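Conserved hypothetical protein NMB0706 (PDB 1RV9) is of unknown function but belongs to the DUF152 (YfiH) family, also named multi-copper polyphenol oxidoreductase laccase, and is probably an enzyme. Local coordinates at residues I32-G37 with D234-Y239; A112-D117 with R247-I252; L119-C124 with A134-R139; D171-G176 with F202-Y207. One frame throughout, in Å; residues are numbered along the deposited sequence.

Interaction 1. Residues I32-G37 with D234-Y239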
loop_
_atom_site.group_PDB
_atom_site.type_symbol
_atom_site.label_atom_id
_atom_site.label_comp_id
_atom_site.label_asym_id
_atom_site.label_seq_id
_atom_site.Cartn_x
_atom_site.Cartn_y
_atom_site.Cartn_z
ATOM N N ILE A 32 8.370 -0.087 5.958
ATOM C CA ILE A 32 8.022 -0.867 4.780
ATOM C C ILE A 32 8.615 -2.234 5.075
ATOM O O ILE A 32 9.818 -2.432 4.932
ATOM C CB ILE A 32 8.678 -0.280 3.512
ATOM C CG1 ILE A 32 8.236 1.177 3.327
ATOM C CG2 ILE A 32 8.320 -1.125 2.293
ATOM C CD1 ILE A 32 6.736 1.364 3.185
ATOM N N THR A 33 7.783 -3.175 5.506
ATOM C CA THR A 33 8.300 -4.493 5.844
ATOM C C THR A 33 8.632 -5.333 4.622
ATOM O O THR A 33 8.122 -5.100 3.524
ATOM C CB THR A 33 7.316 -5.284 6.744
ATOM O OG1 THR A 33 6.204 -5.743 5.966
ATOM C CG2 THR A 33 6.801 -4.398 7.872
ATOM N N THR A 34 9.527 -6.294 4.820
ATOM C CA THR A 34 9.916 -7.208 3.759
ATOM C C THR A 34 9.416 -8.564 4.227
ATOM O O THR A 34 8.839 -8.675 5.311
ATOM C CB THR A 34 11.448 -7.267 3.569
ATOM O OG1 THR A 34 12.055 -7.839 4.734
ATOM C CG2 THR A 34 12.011 -5.869 3.339
ATOM N N ARG A 35 9.629 -9.597 3.423
ATOM C CA ARG A 35 9.162 -10.926 3.791
ATOM C C ARG A 35 10.031 -11.558 4.872
ATOM O O ARG A 35 9.687 -12.600 5.428
ATOM C CB ARG A 35 9.130 -11.832 2.555
ATOM C CG ARG A 35 10.498 -12.187 2.000
ATOM C CD ARG A 35 10.368 -13.083 0.780
ATOM N NE ARG A 35 9.603 -14.285 1.089
ATOM C CZ ARG A 35 9.234 -15.194 0.192
ATOM N NH1 ARG A 35 9.562 -15.043 -1.086
ATOM N NH2 ARG A 35 8.529 -16.249 0.574
ATOM N N ASN A 36 11.143 -10.910 5.191
ATOM C CA ASN A 36 12.066 -11.449 6.177
ATOM C C ASN A 36 11.931 -10.909 7.597
ATOM O O ASN A 36 11.433 -9.801 7.816
ATOM C CB ASN A 36 13.489 -11.248 5.670
ATOM C CG ASN A 36 13.667 -11.770 4.263
ATOM O OD1 ASN A 36 13.414 -12.941 3.995
ATOM N ND2 ASN A 36 14.090 -10.902 3.351
ATOM N N GLY A 37 12.375 -11.718 8.557
ATOM C CA GLY A 37 12.322 -11.330 9.956
ATOM C C GLY A 37 11.183 -11.937 10.753
ATOM O O GLY A 37 10.999 -11.598 11.926
ATOM N N ASP A 234 13.624 -12.427 -2.965
ATOM C CA ASP A 234 14.266 -12.597 -1.668
ATOM C C ASP A 234 13.897 -11.469 -0.720
ATOM O O ASP A 234 14.387 -11.412 0.406
ATOM C CB ASP A 234 15.788 -12.661 -1.819
ATOM C CG ASP A 234 16.243 -13.876 -2.601
ATOM O OD1 ASP A 234 15.783 -14.994 -2.283
ATOM O OD2 ASP A 234 17.064 -13.713 -3.526
ATOM N N THR A 235 13.020 -10.576 -1.171
ATOM C CA THR A 235 12.615 -9.443 -0.348
ATOM C C THR A 235 11.113 -9.309 -0.140
ATOM O O THR A 235 10.663 -8.985 0.959
ATOM C CB THR A 235 13.118 -8.118 -0.954
ATOM O OG1 THR A 235 14.534 -8.192 -1.156
ATOM C CG2 THR A 235 12.806 -6.954 -0.026
ATOM N N PHE A 236 10.335 -9.564 -1.186
ATOM C CA PHE A 236 8.887 -9.409 -1.081
ATOM C C PHE A 236 8.056 -10.620 -1.464
ATOM O O PHE A 236 8.474 -11.452 -2.275
ATOM C CB PHE A 236 8.427 -8.240 -1.957
ATOM C CG PHE A 236 9.084 -6.933 -1.627
ATOM C CD1 PHE A 236 8.816 -6.288 -0.426
ATOM C CD2 PHE A 236 9.979 -6.350 -2.517
ATOM C CE1 PHE A 236 9.432 -5.073 -0.116
ATOM C CE2 PHE A 236 10.597 -5.140 -2.215
ATOM C CZ PHE A 236 10.324 -4.502 -1.012
ATOM N N PHE A 237 6.869 -10.698 -0.869
ATOM C CA PHE A 237 5.904 -11.748 -1.177
ATOM C C PHE A 237 5.256 -11.299 -2.486
ATOM O O PHE A 237 5.165 -10.096 -2.762
ATOM C CB PHE A 237 4.804 -11.820 -0.113
ATOM C CG PHE A 237 5.264 -12.317 1.227
ATOM C CD1 PHE A 237 5.728 -13.619 1.382
ATOM C CD2 PHE A 237 5.173 -11.501 2.350
ATOM C CE1 PHE A 237 6.086 -14.106 2.639
ATOM C CE2 PHE A 237 5.528 -11.975 3.611
ATOM C CZ PHE A 237 5.985 -13.282 3.755
ATOM N N SER A 238 4.794 -12.257 -3.284
ATOM C CA SER A 238 4.143 -11.946 -4.551
ATOM C C SER A 238 3.109 -12.995 -4.922
ATOM O O SER A 238 3.427 -14.180 -5.048
ATOM C CB SER A 238 5.169 -11.848 -5.680
ATOM O OG SER A 238 4.516 -11.685 -6.931
ATOM N N TYR A 239 1.867 -12.558 -5.095
ATOM C CA TYR A 239 0.803 -13.470 -5.474
ATOM C C TYR A 239 1.023 -13.951 -6.904
ATOM O O TYR A 239 0.836 -15.130 -7.211
ATOM C CB TYR A 239 -0.561 -12.777 -5.361
ATOM C CG TYR A 239 -1.703 -13.625 -5.868
ATOM C CD1 TYR A 239 -2.056 -13.616 -7.218
ATOM C CD2 TYR A 239 -2.387 -14.483 -5.014
ATOM C CE1 TYR A 239 -3.060 -14.448 -7.704
ATOM C CE2 TYR A 239 -3.392 -15.320 -5.491
ATOM C CZ TYR A 239 -3.720 -15.296 -6.835
ATOM O OH TYR A 239 -4.699 -16.136 -7.313
#
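Arg-35 and Thr-235 make the central polar link: Arg-35 N donates to Thr-235 O at 2.7 Å. A second bond runs from a side chain, Asn-36 ND2 to Asp-234 O at 3.0 Å; the acceptor lies in the amide plane, so the carboxamide uses one N-H squarely. Thr-34 shapes the backbone between them: its OG1 accepts from Asn-36 N at 3.2 Å, an ST turn, and also takes part in a hydrogen bond with Asn-16 O. Outside the two segments, Arg-35 NE and NH1 are held by Gln-45 O and Arg-233 O.

The ring and methyl contacts flank these bonds. Arg-35 CB sits over the centre of the Phe-237 ring, 3.6 Å from its centroid and 10° off the normal, a CH-pi contact. The bend at chi3 (-56°) brings the guanidinium alongside the CD1-CE1 side of the ring, CD1 over one of its faces, with the two planes 52° apart. Methyl meets methyl at 3.6 Å between Thr-34 CG2 and Thr-235 CG2, and the Phe-236 ring turns its edge to Thr-33 O.

Threonine and asparagine thus satisfy backbone polar groups where strand 28-33 has ended and its partner is a loop, while the arginine joins aliphatic packing with hydrogen bonding; the join depends on individual side chains rather than on strand pairing.

Interaction 2. Residues A112-D117 with R247-I252. With SO4 (sulfate ion), chain B.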
loop_
_atom_site.group_PDB
_atom_site.type_symbol
_atom_site.label_atom_id
_atom_site.label_comp_id
_atom_site.label_asym_id
_atom_site.label_seq_id
_atom_site.Cartn_x
_atom_site.Cartn_y
_atom_site.Cartn_z
ATOM N N ALA A 112 -1.815 1.288 8.323
ATOM C CA ALA A 112 -1.141 0.216 7.616
ATOM C C ALA A 112 -1.997 -0.467 6.571
ATOM O O ALA A 112 -3.216 -0.569 6.712
ATOM C CB ALA A 112 -0.651 -0.826 8.618
ATOM N N VAL A 113 -1.341 -0.911 5.507
ATOM C CA VAL A 113 -1.993 -1.668 4.450
ATOM C C VAL A 113 -1.085 -2.856 4.146
ATOM O O VAL A 113 0.146 -2.741 4.190
ATOM C CB VAL A 113 -2.245 -0.823 3.173
ATOM C CG1 VAL A 113 -3.291 0.240 3.470
ATOM C CG2 VAL A 113 -0.961 -0.192 2.685
ATOM N N MET A 114 -1.699 -4.001 3.867
ATOM C CA MET A 114 -0.976 -5.240 3.585
ATOM C C MET A 114 -1.055 -5.568 2.104
ATOM O O MET A 114 -2.119 -5.459 1.502
ATOM C CB MET A 114 -1.590 -6.380 4.394
ATOM C CG MET A 114 -1.523 -6.168 5.892
ATOM S SD MET A 114 -2.525 -7.381 6.762
ATOM C CE MET A 114 -4.114 -6.588 6.712
ATOM N N THR A 115 0.065 -5.996 1.525
ATOM C CA THR A 115 0.099 -6.301 0.099
ATOM C C THR A 115 1.086 -7.405 -0.273
ATOM O O THR A 115 1.932 -7.800 0.526
ATOM C CB THR A 115 0.510 -5.050 -0.713
ATOM O OG1 THR A 115 1.861 -4.702 -0.386
ATOM C CG2 THR A 115 -0.392 -3.867 -0.388
ATOM N N ALA A 116 0.961 -7.876 -1.510
ATOM C CA ALA A 116 1.836 -8.889 -2.092
ATOM C C ALA A 116 1.649 -8.772 -3.606
ATOM O O ALA A 116 1.318 -9.746 -4.278
ATOM C CB ALA A 116 1.455 -10.290 -1.607
ATOM N N ASP A 117 1.850 -7.548 -4.104
ATOM C CA ASP A 117 1.737 -7.157 -5.519
ATOM C C ASP A 117 0.944 -5.859 -5.650
ATOM O O ASP A 117 1.333 -4.957 -6.392
ATOM C CB ASP A 117 1.041 -8.219 -6.384
ATOM C CG ASP A 117 1.982 -9.324 -6.852
ATOM O OD1 ASP A 117 3.211 -9.226 -6.637
ATOM O OD2 ASP A 117 1.477 -10.298 -7.447
ATOM N N ARG A 247 1.901 -11.677 3.245
ATOM C CA ARG A 247 1.662 -10.272 2.946
ATOM C C ARG A 247 2.616 -9.413 3.764
ATOM O O ARG A 247 2.791 -9.642 4.959
ATOM C CB ARG A 247 0.226 -9.879 3.308
ATOM C CG ARG A 247 -0.851 -10.560 2.474
ATOM C CD ARG A 247 -0.871 -10.037 1.049
ATOM N NE ARG A 247 -1.952 -10.634 0.267
ATOM C CZ ARG A 247 -1.920 -11.856 -0.257
ATOM N NH1 ARG A 247 -0.855 -12.636 -0.095
ATOM N NH2 ARG A 247 -2.963 -12.304 -0.939
ATOM N N MET A 248 3.262 -8.449 3.118
ATOM C CA MET A 248 4.118 -7.542 3.863
ATOM C C MET A 248 3.227 -6.328 4.087
ATOM O O MET A 248 2.067 -6.326 3.669
ATOM C CB MET A 248 5.387 -7.168 3.085
ATOM C CG MET A 248 5.183 -6.692 1.668
ATOM S SD MET A 248 5.335 -8.028 0.473
ATOM C CE MET A 248 4.856 -7.152 -1.004
ATOM N N ALA A 249 3.732 -5.302 4.751
ATOM C CA ALA A 249 2.888 -4.141 4.990
ATOM C C ALA A 249 3.650 -2.844 4.896
ATOM O O ALA A 249 4.870 -2.813 5.038
ATOM C CB ALA A 249 2.239 -4.248 6.351
ATOM N N SER A 250 2.912 -1.776 4.628
ATOM C CA SER A 250 3.488 -0.445 4.563
ATOM C C SER A 250 2.767 0.317 5.657
ATOM O O SER A 250 1.533 0.442 5.637
ATOM C CB SER A 250 3.248 0.180 3.191
ATOM O OG SER A 250 3.957 -0.550 2.205
ATOM N N LEU A 251 3.545 0.795 6.624
ATOM C CA LEU A 251 3.010 1.506 7.777
ATOM C C LEU A 251 3.526 2.926 7.869
ATOM O O LEU A 251 4.636 3.229 7.431
ATOM C CB LEU A 251 3.380 0.772 9.073
ATOM C CG LEU A 251 2.968 -0.692 9.240
ATOM C CD1 LEU A 251 3.896 -1.588 8.433
ATOM C CD2 LEU A 251 3.042 -1.058 10.718
ATOM N N ILE A 252 2.711 3.788 8.459
ATOM C CA ILE A 252 3.087 5.179 8.644
ATOM C C ILE A 252 2.435 5.700 9.916
ATOM O O ILE A 252 1.307 5.334 10.252
ATOM C CB ILE A 252 2.671 6.041 7.419
ATOM C CG1 ILE A 252 3.209 7.464 7.575
ATOM C CG2 ILE A 252 1.152 6.052 7.263
ATOM C CD1 ILE A 252 3.100 8.281 6.302
HETATM S S SO4 B . -6.013 -10.168 -1.445
HETATM O O1 SO4 B . -7.223 -11.013 -1.504
HETATM O O2 SO4 B . -5.263 -10.468 -0.209
HETATM O O3 SO4 B . -5.162 -10.447 -2.614
HETATM O O4 SO4 B . -6.403 -8.748 -1.441
HETATM O O HOH W 1 -3.413 -8.054 1.003
HETATM O O HOH W 2 3.285 -3.341 1.621
#
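Arg-247 leans on Ala-116, its CD 3.5 Å from Ala-116 CB, which lies oblique to the guanidinium. At the edge of that flat group lie a sulfate ion and a water, both near the plane. NH2 donates to sulfate O2 at 3.0 Å, backed by weak bonds from NH2 to O3 and from NE to O2; the water, weakly bonded to NE, is 2.9 Å from Met-114 O. His-82 and His-52 also bind the sulfate, which probably came from the crystallisation liquor but may mark an anion-binding pocket.

Behind this end the backbones pair as antiparallel strands. Val-113 exchanges two hydrogen bonds with Ser-250, and Thr-115 two with Met-248. Met-248 CG lies between the backbone N and the carbonyl carbon (chi1 50°), and a further bend at chi2 brings CE over the strand end, 3.6 Å from Ala-116 CA. A second water donates to Thr-115 OG1 at 2.8 Å and is also hydrogen-bonded to Ser-250 OG, a polar bridge within the core. On the other face, small Ala-112 lets Leu-251 CG come within 3.7 Å of its CB.

Strand 248-254 lies between strands 110-115 and 28-33. The face carrying Val-113, Thr-115 and Ser-250 packs on Pro-120 and Leu-122 of strand 119-125, with His-135 of strand 131-136 touching Val-113 and Thr-115, so one sheet lies against the other.

Interaction 3. Residues L119-C124 with A134-R139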
loop_
_atom_site.group_PDB
_atom_site.type_symbol
_atom_site.label_atom_id
_atom_site.label_comp_id
_atom_site.label_asym_id
_atom_site.label_seq_id
_atom_site.Cartn_x
_atom_site.Cartn_y
_atom_site.Cartn_z
ATOM N N LEU A 119 -0.571 -2.173 -4.987
ATOM C CA LEU A 119 0.148 -0.963 -4.626
ATOM C C LEU A 119 -0.180 -0.319 -3.285
ATOM O O LEU A 119 -1.327 0.036 -3.028
ATOM C CB LEU A 119 -0.051 0.087 -5.721
ATOM C CG LEU A 119 0.608 1.444 -5.474
ATOM C CD1 LEU A 119 2.125 1.312 -5.587
ATOM C CD2 LEU A 119 0.076 2.454 -6.486
ATOM N N PRO A 120 0.828 -0.176 -2.406
ATOM C CA PRO A 120 0.600 0.456 -1.106
ATOM C C PRO A 120 0.963 1.927 -1.301
ATOM O O PRO A 120 1.984 2.233 -1.916
ATOM C CB PRO A 120 1.609 -0.231 -0.173
ATOM C CG PRO A 120 2.397 -1.203 -1.053
ATOM C CD PRO A 120 2.174 -0.769 -2.472
ATOM N N VAL A 121 0.131 2.838 -0.813
ATOM C CA VAL A 121 0.447 4.259 -0.941
ATOM C C VAL A 121 0.371 4.924 0.428
ATOM O O VAL A 121 -0.641 4.819 1.122
ATOM C CB VAL A 121 -0.521 4.988 -1.900
ATOM C CG1 VAL A 121 -0.092 6.454 -2.059
ATOM C CG2 VAL A 121 -0.533 4.293 -3.250
ATOM N N LEU A 122 1.452 5.590 0.825
ATOM C CA LEU A 122 1.487 6.285 2.107
ATOM C C LEU A 122 1.394 7.778 1.836
ATOM O O LEU A 122 1.881 8.248 0.810
ATOM C CB LEU A 122 2.787 5.984 2.848
ATOM C CG LEU A 122 3.101 4.507 3.100
ATOM C CD1 LEU A 122 4.408 4.412 3.882
ATOM C CD2 LEU A 122 1.961 3.852 3.876
ATOM N N PHE A 123 0.773 8.514 2.756
ATOM C CA PHE A 123 0.602 9.963 2.611
ATOM C C PHE A 123 0.965 10.710 3.887
ATOM O O PHE A 123 0.820 10.187 4.988
ATOM C CB PHE A 123 -0.864 10.317 2.336
ATOM C CG PHE A 123 -1.423 9.764 1.059
ATOM C CD1 PHE A 123 -1.474 10.548 -0.091
ATOM C CD2 PHE A 123 -1.979 8.488 1.024
ATOM C CE1 PHE A 123 -2.080 10.070 -1.255
ATOM C CE2 PHE A 123 -2.585 8.004 -0.133
ATOM C CZ PHE A 123 -2.637 8.798 -1.274
ATOM N N CYS A 124 1.413 11.951 3.729
ATOM C CA CYS A 124 1.698 12.810 4.874
ATOM C C CYS A 124 1.775 14.227 4.329
ATOM O O CYS A 124 1.832 14.416 3.115
ATOM C CB CYS A 124 3.016 12.431 5.564
ATOM S SG CYS A 124 4.541 13.055 4.803
ATOM N N ALA A 134 -3.025 3.751 2.067
ATOM C CA ALA A 134 -4.088 3.265 1.200
ATOM C C ALA A 134 -3.671 2.013 0.436
ATOM O O ALA A 134 -2.536 1.899 -0.032
ATOM C CB ALA A 134 -4.503 4.358 0.214
ATOM N N HIS A 135 -4.610 1.076 0.332
ATOM C CA HIS A 135 -4.413 -0.182 -0.381
ATOM C C HIS A 135 -4.946 0.043 -1.790
ATOM O O HIS A 135 -6.160 0.145 -1.998
ATOM C CB HIS A 135 -5.206 -1.291 0.314
ATOM C CG HIS A 135 -5.241 -2.583 -0.443
ATOM N ND1 HIS A 135 -6.406 -3.293 -0.637
ATOM C CD2 HIS A 135 -4.256 -3.308 -1.025
ATOM C CE1 HIS A 135 -6.138 -4.401 -1.306
ATOM N NE2 HIS A 135 -4.840 -4.435 -1.553
ATOM N N ALA A 136 -4.034 0.116 -2.753
ATOM C CA ALA A 136 -4.413 0.371 -4.130
ATOM C C ALA A 136 -4.214 -0.774 -5.108
ATOM O O ALA A 136 -3.237 -0.796 -5.860
ATOM C CB ALA A 136 -3.685 1.624 -4.640
ATOM N N GLY A 137 -5.130 -1.739 -5.073
ATOM C CA GLY A 137 -5.090 -2.825 -6.033
ATOM C C GLY A 137 -5.663 -2.136 -7.259
ATOM O O GLY A 137 -6.032 -0.963 -7.164
ATOM N N TRP A 138 -5.766 -2.808 -8.399
ATOM C CA TRP A 138 -6.299 -2.109 -9.562
ATOM C C TRP A 138 -7.749 -1.674 -9.368
ATOM O O TRP A 138 -8.146 -0.623 -9.855
ATOM C CB TRP A 138 -6.157 -2.945 -10.844
ATOM C CG TRP A 138 -7.111 -4.094 -10.990
ATOM C CD1 TRP A 138 -6.907 -5.389 -10.606
ATOM C CD2 TRP A 138 -8.403 -4.055 -11.604
ATOM N NE1 TRP A 138 -7.992 -6.160 -10.948
ATOM C CE2 TRP A 138 -8.926 -5.367 -11.559
ATOM C CE3 TRP A 138 -9.174 -3.039 -12.184
ATOM C CZ2 TRP A 138 -10.184 -5.691 -12.080
ATOM C CZ3 TRP A 138 -10.423 -3.359 -12.703
ATOM C CH2 TRP A 138 -10.917 -4.676 -12.644
ATOM N N ARG A 139 -8.533 -2.464 -8.638
ATOM C CA ARG A 139 -9.933 -2.111 -8.415
ATOM C C ARG A 139 -10.077 -0.850 -7.569
ATOM O O ARG A 139 -10.810 0.069 -7.932
ATOM C CB ARG A 139 -10.675 -3.278 -7.756
ATOM C CG ARG A 139 -10.930 -4.440 -8.704
ATOM C CD ARG A 139 -11.454 -5.666 -7.974
ATOM N NE ARG A 139 -11.625 -6.791 -8.889
ATOM C CZ ARG A 139 -12.624 -6.912 -9.756
ATOM N NH1 ARG A 139 -13.566 -5.981 -9.831
ATOM N NH2 ARG A 139 -12.672 -7.961 -10.568
#
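Val-121 and Ala-134 form the close part of this antiparallel hairpin, together with the bond from Ala-136 N to Leu-119 O at 2.7 Å. The Val-121 and Ala-134 backbones exchange two hydrogen bonds, Ala-134 N to Val-121 O measuring 2.8 Å. The side chains of these pairs share one face, where alanines keep the strands' own surface low: Leu-119 CB meets Ala-136 CB at 4.1 Å, and the Phe-123 ring turns its edge to Ala-134 CB, with CE2 at the same distance. Helix 145-153 packs on this face, touching Val-121, Phe-123 and Ala-134.

At the end away from the hairpin turn lies the looser bond. Leu-119 N still donates to Ala-136 O at 3.1 Å, but the N-H...O angle falls to 138° and the donor stands well above the carbonyl plane. Just beyond, Gly-137 takes the N-cap position, and the chain turns into helix 138-143, where Arg-139 is exposed.

On the opposite face the Pro-120 and His-135 side chains stand apart. Proline suits a non-hydrogen-bonded site, where no N-H need face strand 131-136. His-135 ND1 bonds to Asp-100 OD1; the imidazole touches Cys-118, and the His-135 side chain is about 4 Å from a bound sulfate at its nearest atoms. The grouping resembles a Cys-His-Asp triad, though no role is established; the hairpin's paired backbone places the histidine in it.

Interaction 4. Residues D171-G176 with F202-Y207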
loop_
_atom_site.group_PDB
_atom_site.type_symbol
_atom_site.label_atom_id
_atom_site.label_comp_id
_atom_site.label_asym_id
_atom_site.label_seq_id
_atom_site.Cartn_x
_atom_site.Cartn_y
_atom_site.Cartn_z
ATOM N N ASP A 171 6.433 -4.605 -16.028
ATOM C CA ASP A 171 6.982 -5.781 -16.693
ATOM C C ASP A 171 6.316 -7.095 -16.312
ATOM O O ASP A 171 6.231 -8.014 -17.127
ATOM C CB ASP A 171 8.481 -5.890 -16.412
ATOM C CG ASP A 171 9.293 -4.893 -17.201
ATOM O OD1 ASP A 171 9.203 -4.913 -18.447
ATOM O OD2 ASP A 171 10.024 -4.094 -16.579
ATOM N N ALA A 172 5.832 -7.185 -15.078
ATOM C CA ALA A 172 5.216 -8.415 -14.603
ATOM C C ALA A 172 3.702 -8.387 -14.439
ATOM O O ALA A 172 3.087 -9.434 -14.234
ATOM C CB ALA A 172 5.864 -8.827 -13.281
ATOM N N PHE A 173 3.097 -7.206 -14.533
ATOM C CA PHE A 173 1.654 -7.083 -14.348
ATOM C C PHE A 173 0.883 -7.081 -15.664
ATOM O O PHE A 173 0.650 -6.036 -16.265
ATOM C CB PHE A 173 1.353 -5.815 -13.539
ATOM C CG PHE A 173 -0.071 -5.715 -13.050
ATOM C CD1 PHE A 173 -0.804 -6.856 -12.744
ATOM C CD2 PHE A 173 -0.664 -4.469 -12.864
ATOM C CE1 PHE A 173 -2.111 -6.757 -12.257
ATOM C CE2 PHE A 173 -1.968 -4.359 -12.376
ATOM C CZ PHE A 173 -2.692 -5.505 -12.074
ATOM N N GLU A 174 0.488 -8.270 -16.102
ATOM C CA GLU A 174 -0.250 -8.428 -17.346
ATOM C C GLU A 174 -1.752 -8.450 -17.075
ATOM O O GLU A 174 -2.228 -9.237 -16.256
ATOM C CB GLU A 174 0.184 -9.724 -18.029
ATOM C CG GLU A 174 -0.434 -9.966 -19.383
ATOM C CD GLU A 174 0.040 -11.269 -19.990
ATOM O OE1 GLU A 174 1.258 -11.399 -20.242
ATOM O OE2 GLU A 174 -0.802 -12.163 -20.207
ATOM N N VAL A 175 -2.494 -7.589 -17.768
ATOM C CA VAL A 175 -3.939 -7.504 -17.585
ATOM C C VAL A 175 -4.717 -7.504 -18.898
ATOM O O VAL A 175 -4.132 -7.445 -19.983
ATOM C CB VAL A 175 -4.330 -6.232 -16.807
ATOM C CG1 VAL A 175 -3.641 -6.217 -15.449
ATOM C CG2 VAL A 175 -3.951 -5.001 -17.608
ATOM N N GLY A 176 -6.040 -7.552 -18.777
ATOM C CA GLY A 176 -6.908 -7.559 -19.941
ATOM C C GLY A 176 -7.599 -6.236 -20.219
ATOM O O GLY A 176 -7.321 -5.224 -19.578
ATOM N N PHE A 202 -2.217 -6.381 -21.904
ATOM C CA PHE A 202 -1.434 -5.177 -21.650
ATOM C C PHE A 202 -0.549 -5.350 -20.433
ATOM O O PHE A 202 -0.822 -6.172 -19.564
ATOM C CB PHE A 202 -2.345 -3.984 -21.335
ATOM C CG PHE A 202 -3.403 -3.729 -22.357
ATOM C CD1 PHE A 202 -3.208 -2.786 -23.358
ATOM C CD2 PHE A 202 -4.608 -4.423 -22.310
ATOM C CE1 PHE A 202 -4.203 -2.534 -24.299
ATOM C CE2 PHE A 202 -5.605 -4.180 -23.244
ATOM C CZ PHE A 202 -5.402 -3.234 -24.239
ATOM N N LEU A 203 0.510 -4.554 -20.383
ATOM C CA LEU A 203 1.391 -4.524 -19.228
ATOM C C LEU A 203 0.916 -3.251 -18.543
ATOM O O LEU A 203 0.971 -2.168 -19.130
ATOM C CB LEU A 203 2.854 -4.380 -19.640
ATOM C CG LEU A 203 3.477 -5.618 -20.280
ATOM C CD1 LEU A 203 4.933 -5.338 -20.612
ATOM C CD2 LEU A 203 3.359 -6.798 -19.321
ATOM N N ALA A 204 0.423 -3.382 -17.317
ATOM C CA ALA A 204 -0.081 -2.232 -16.579
ATOM C C ALA A 204 0.949 -1.716 -15.588
ATOM O O ALA A 204 1.539 -2.487 -14.834
ATOM C CB ALA A 204 -1.367 -2.607 -15.854
ATOM N N ASP A 205 1.159 -0.404 -15.599
ATOM C CA ASP A 205 2.117 0.238 -14.709
ATOM C C ASP A 205 1.371 0.910 -13.554
ATOM O O ASP A 205 0.908 2.045 -13.680
ATOM C CB ASP A 205 2.917 1.286 -15.490
ATOM C CG ASP A 205 4.071 1.857 -14.698
ATOM O OD1 ASP A 205 4.065 1.745 -13.450
ATOM O OD2 ASP A 205 4.985 2.434 -15.326
ATOM N N LEU A 206 1.250 0.205 -12.431
ATOM C CA LEU A 206 0.553 0.748 -11.271
ATOM C C LEU A 206 1.179 2.033 -10.746
ATOM O O LEU A 206 0.475 2.919 -10.266
ATOM C CB LEU A 206 0.503 -0.287 -10.145
ATOM C CG LEU A 206 -0.447 -1.469 -10.333
ATOM C CD1 LEU A 206 -0.150 -2.523 -9.266
ATOM C CD2 LEU A 206 -1.895 -0.992 -10.242
ATOM N N TYR A 207 2.503 2.134 -10.820
ATOM C CA TYR A 207 3.171 3.334 -10.337
ATOM C C TYR A 207 2.772 4.528 -11.193
ATOM O O TYR A 207 2.437 5.593 -10.675
ATOM C CB TYR A 207 4.693 3.165 -10.374
ATOM C CG TYR A 207 5.222 2.066 -9.481
ATOM C CD1 TYR A 207 4.825 1.968 -8.145
ATOM C CD2 TYR A 207 6.144 1.138 -9.963
ATOM C CE1 TYR A 207 5.337 0.971 -7.317
ATOM C CE2 TYR A 207 6.660 0.139 -9.143
ATOM C CZ TYR A 207 6.255 0.062 -7.823
ATOM O OH TYR A 207 6.771 -0.923 -7.013
#
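Phe-173 meets Ala-204 through both backbone and side chain. Ala-204 N donates to Phe-173 O at 2.9 Å and 169°, while Phe-173 CD2 rests 3.6 Å from Ala-204 CB. With CG anti to its backbone N (chi1 -169°), the phenylalanine side chain reaches on to Leu-206, which it crosses at about a right angle; CE2 is 3.9 Å from Leu-206 CG. The carbonyl of Ala-204 lies at the edge of the ring, and Val-175 CG1 covers one face, offset toward the rim.

Farther along, Val-175 and Phe-202 form a hydrogen-bonded pair, with Val-175 N to Phe-202 O at 2.8 Å and Phe-202 N to Val-175 O at 2.9 Å. Branched Val-175 suits the extended backbone, and its CG2 packs 3.9 Å from Ala-204 CB. Phe-202 turns its ring edge to Val-175 O.

These bonds make strand 174-175 an outer strand of a small antiparallel three-stranded sheet, in which 201-204 is central and 194-198 completes the order. Each segment then runs into a helix: Gly-176 stands at the N-cap of helix 177-184 and Asp-205 at that of helix 206-217, where the Asp-205 carboxylate accepts from Ala-208 N.

In the outer shell, Phe-180 of helix 177-184 stacks on the Phe-202 ring, while Ile-168 touches both Phe-173 and Leu-206. On the other face of the sheet, Leu-203 CD2 extends to Asp-171 O at 3.8 Å, and the exposed Glu-174 forms a salt bridge with Lys-201.

From the N terminus, residues 32-37 open the first loop, which interaction 1 closes only at 234-239. Residues 112-117 start inside that loop but find their partner past its end, at 247-252, so interactions 1 and 2 cross; they meet through probable hydrogen bonds from Ala-249 N to Thr-33 OG1 and between Ser-238 OG and Asp-117 OD1. Interaction 3, a short hairpin, and then interaction 4 follow in series within both long loops. Interactions 2 and 3 bring the two large sheets together, Val-113 packing on the strand of His-135. Interaction 4 builds the small peripheral sheet, linked to the core where Leu-119 touches Tyr-207 and Leu-206.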